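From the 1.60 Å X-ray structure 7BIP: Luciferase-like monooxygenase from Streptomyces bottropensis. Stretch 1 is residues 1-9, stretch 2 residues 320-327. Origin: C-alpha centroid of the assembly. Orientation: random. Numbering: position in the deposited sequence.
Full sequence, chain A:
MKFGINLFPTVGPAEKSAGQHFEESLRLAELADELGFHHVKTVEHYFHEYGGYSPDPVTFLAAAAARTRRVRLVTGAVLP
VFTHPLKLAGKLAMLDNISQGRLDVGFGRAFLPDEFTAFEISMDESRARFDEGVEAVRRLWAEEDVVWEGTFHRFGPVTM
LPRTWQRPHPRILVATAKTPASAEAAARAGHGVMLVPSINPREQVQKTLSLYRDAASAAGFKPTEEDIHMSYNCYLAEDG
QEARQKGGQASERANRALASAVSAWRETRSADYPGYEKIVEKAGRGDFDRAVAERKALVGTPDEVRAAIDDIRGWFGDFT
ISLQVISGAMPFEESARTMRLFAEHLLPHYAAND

Stretch 1 (1-9) MKFGINLFP
Stretch 2 (320-327) TISLQVIS

Where the parallel pairing of these two strands runs out, a side chain takes over from the backbone: Gln324 folds back (chi1 170°, t; chi2 55°, p; chi3 45°) so that its OE1 accepts a hydrogen bond from Phe8 N at 2.9 Å, while its NE2 donates to Ile326 O at 2.8 Å. A primary amide suits this place because it offers an acceptor and a donor together, as a peptide group does.

Before that point the geometry is regular. Residues 2–6 and 320–324, in stretches whose touching residues are at least 316 positions apart in sequence, are extended, with phi from -134° to -82° and psi mostly 108° to 149°; Gly4 departs, at -122°/-171°. Their N-to-C directions differ by 36° (signed crossing angle -36°), and the axes approach to 3.9 Å. Lys2 pairs with Thr320, Phe3 with Ile321, Gly4 with Ser322, Ile5 with Leu323 and Asn6 with Gln324, at CA–CA distances of 4.4 to 4.9 Å.

The even-numbered residues of stretch 1 supply the hydrogen bonds. Ile321 N donates to Lys2 O (2.8 Å), Gly4 N to Ile321 O (2.9 Å), Leu323 N to Gly4 O (2.8 Å) and Asn6 N to Leu323 O (2.8 Å), all nearly straight at 165° to 172°. The ladder then frays: Val325 N reaches Asn6 O at 3.4 Å, a weak bond. Between them, Phe3 CA lies 3.3 Å from Ile321 O.

Phe3, Ile5, Ile321 and Leu323 share one buried face, which apolar side chains suit. The Phe3 ring (chi1 -55°, m; chi2 -87°) meets Ile321 (m,t) obliquely, CD1 to CB 4.0 Å; Met1, m throughout, brings CE to 3.7 Å from Ile321 CD1. Leu323 (m,t) sets CD1 4.3 Å from Phe3 CB, and Ile5 (p,t) sets CB 4.4 Å from Val325 CG2.

The other face carries Lys2, Asn6, Thr320, Ser322 and Gln324. Lys2 (m,m,t,t) leads its end away, consistent with partial exposure. Thr320 and Ser322, both m, satisfy their hydroxyls elsewhere in the structure. A CB on Gly4 would point to this face. Asn6 (chi1 t) packs CB against Ser322 CB at 3.8 Å.

After Gln324 come Val325 (-112°/0°, m) and Ile326 (-121°/155°; p,t), whose CA-to-CB bond points toward stretch 1. Ile326 CG2 lies 3.8 Å from CD2 of Leu7 (-119°/72°; m,t), and Ile326 CG1 3.5 Å from O of Phe8 (-92°/113°; chi1 t). A water donates to Ile326 O at 2.6 Å and weakly to Phe8 O at 3.4 Å.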

# COMPACT_ATOMS: atom_id res chain seq x y z
N MET A 1 -3.56 2.20 -30.56
CA MET A 1 -4.30 1.75 -29.37
C MET A 1 -3.40 0.99 -28.41
O MET A 1 -2.50 0.26 -28.84
CB MET A 1 -5.47 0.83 -29.75
CG MET A 1 -6.45 1.42 -30.72
SD MET A 1 -7.39 2.79 -30.04
CE MET A 1 -8.01 2.12 -28.50
N LYS A 2 -3.65 1.15 -27.12
CA LYS A 2 -3.06 0.30 -26.09
C LYS A 2 -4.18 -0.39 -25.32
O LYS A 2 -5.27 0.17 -25.17
CB LYS A 2 -2.19 1.11 -25.10
CG LYS A 2 -0.98 1.81 -25.73
CD LYS A 2 0.02 0.80 -26.28
CE LYS A 2 1.38 1.43 -26.50
NZ LYS A 2 2.33 0.42 -27.03
N PHE A 3 -3.91 -1.60 -24.82
CA PHE A 3 -4.91 -2.37 -24.09
C PHE A 3 -4.30 -2.94 -22.82
O PHE A 3 -3.33 -3.71 -22.89
CB PHE A 3 -5.48 -3.52 -24.94
CG PHE A 3 -6.06 -3.08 -26.25
CD1 PHE A 3 -7.38 -2.67 -26.34
CD2 PHE A 3 -5.27 -3.07 -27.39
CE1 PHE A 3 -7.91 -2.25 -27.57
CE2 PHE A 3 -5.79 -2.65 -28.61
CZ PHE A 3 -7.11 -2.24 -28.69
N GLY A 4 -4.87 -2.58 -21.68
CA GLY A 4 -4.54 -3.21 -20.42
C GLY A 4 -5.78 -3.80 -19.79
O GLY A 4 -6.84 -3.86 -20.42
N ILE A 5 -5.67 -4.27 -18.55
CA ILE A 5 -6.83 -4.82 -17.87
C ILE A 5 -7.12 -3.99 -16.64
O ILE A 5 -6.22 -3.42 -16.01
CB ILE A 5 -6.66 -6.30 -17.47
CG1 ILE A 5 -5.48 -6.45 -16.49
CG2 ILE A 5 -6.49 -7.18 -18.73
CD1 ILE A 5 -5.50 -7.78 -15.71
N ASN A 6 -8.41 -3.91 -16.31
CA ASN A 6 -8.89 -3.23 -15.12
C ASN A 6 -9.47 -4.29 -14.20
O ASN A 6 -10.16 -5.21 -14.66
CB ASN A 6 -9.94 -2.18 -15.49
CG ASN A 6 -10.17 -1.16 -14.38
OD1 ASN A 6 -9.75 -1.35 -13.25
ND2 ASN A 6 -10.87 -0.08 -14.72
N LEU A 7 -9.17 -4.18 -12.92
CA LEU A 7 -9.59 -5.16 -11.92
C LEU A 7 -10.46 -4.44 -10.89
O LEU A 7 -10.06 -4.18 -9.76
CB LEU A 7 -8.37 -5.85 -11.27
CG LEU A 7 -7.59 -6.74 -12.24
CD1 LEU A 7 -6.26 -7.22 -11.64
CD2 LEU A 7 -8.45 -7.92 -12.75
N PHE A 8 -11.67 -4.10 -11.32
CA PHE A 8 -12.63 -3.38 -10.50
C PHE A 8 -13.49 -4.42 -9.80
O PHE A 8 -14.27 -5.11 -10.46
CB PHE A 8 -13.49 -2.49 -11.39
CG PHE A 8 -14.37 -1.50 -10.66
CD1 PHE A 8 -14.36 -0.16 -11.04
CD2 PHE A 8 -15.23 -1.89 -9.66
CE1 PHE A 8 -15.17 0.76 -10.40
CE2 PHE A 8 -16.05 -0.97 -9.02
CZ PHE A 8 -16.01 0.36 -9.40
N PRO A 9 -13.40 -4.56 -8.47
CA PRO A 9 -14.22 -5.58 -7.79
C PRO A 9 -15.66 -5.11 -7.60
O PRO A 9 -15.92 -4.01 -7.11
CB PRO A 9 -13.52 -5.75 -6.43
CG PRO A 9 -12.87 -4.44 -6.19
CD PRO A 9 -12.49 -3.87 -7.54
N THR A 320 -5.71 4.60 -24.85
CA THR A 320 -5.46 3.45 -23.98
C THR A 320 -6.77 2.95 -23.39
O THR A 320 -7.47 3.70 -22.69
CB THR A 320 -4.48 3.84 -22.87
OG1 THR A 320 -3.24 4.27 -23.47
CG2 THR A 320 -4.22 2.66 -21.95
N ILE A 321 -7.11 1.69 -23.67
CA ILE A 321 -8.32 1.06 -23.14
C ILE A 321 -7.92 0.13 -22.01
O ILE A 321 -6.97 -0.64 -22.14
CB ILE A 321 -9.08 0.28 -24.23
CG1 ILE A 321 -9.86 1.24 -25.14
CG2 ILE A 321 -10.03 -0.75 -23.58
CD1 ILE A 321 -10.55 0.57 -26.33
N SER A 322 -8.66 0.20 -20.90
CA SER A 322 -8.56 -0.80 -19.83
C SER A 322 -9.76 -1.73 -19.94
O SER A 322 -10.91 -1.28 -19.89
CB SER A 322 -8.53 -0.15 -18.44
OG SER A 322 -7.49 0.79 -18.33
N LEU A 323 -9.48 -3.02 -20.09
CA LEU A 323 -10.52 -4.04 -20.23
C LEU A 323 -10.91 -4.54 -18.84
O LEU A 323 -10.10 -5.18 -18.17
CB LEU A 323 -10.02 -5.18 -21.11
CG LEU A 323 -9.45 -4.75 -22.46
CD1 LEU A 323 -8.58 -5.86 -23.02
CD2 LEU A 323 -10.57 -4.38 -23.44
N GLN A 324 -12.12 -4.23 -18.41
CA GLN A 324 -12.59 -4.64 -17.09
C GLN A 324 -13.08 -6.09 -17.16
O GLN A 324 -14.14 -6.36 -17.72
CB GLN A 324 -13.68 -3.69 -16.62
CG GLN A 324 -14.39 -4.17 -15.37
CD GLN A 324 -13.41 -4.44 -14.27
OE1 GLN A 324 -12.50 -3.64 -14.03
NE2 GLN A 324 -13.56 -5.56 -13.60
N VAL A 325 -12.32 -7.03 -16.57
CA VAL A 325 -12.50 -8.45 -16.87
C VAL A 325 -13.05 -9.26 -15.70
O VAL A 325 -13.25 -10.47 -15.86
CB VAL A 325 -11.19 -9.10 -17.38
CG1 VAL A 325 -10.78 -8.52 -18.74
CG2 VAL A 325 -10.06 -8.92 -16.37
N ILE A 326 -13.32 -8.64 -14.55
CA ILE A 326 -13.87 -9.38 -13.42
C ILE A 326 -15.21 -8.79 -13.02
O ILE A 326 -15.50 -7.62 -13.28
CB ILE A 326 -12.90 -9.40 -12.22
CG1 ILE A 326 -12.65 -7.98 -11.71
CG2 ILE A 326 -11.60 -10.08 -12.61
CD1 ILE A 326 -11.87 -7.91 -10.43
N SER A 327 -16.05 -9.62 -12.39
CA SER A 327 -17.34 -9.14 -11.89
C SER A 327 -18.07 -10.21 -11.10
O SER A 327 -18.34 -11.30 -11.62
CB SER A 327 -18.24 -8.66 -13.03
OG SER A 327 -19.45 -8.13 -12.49
O HOH W 1 -17.02 -5.65 -12.41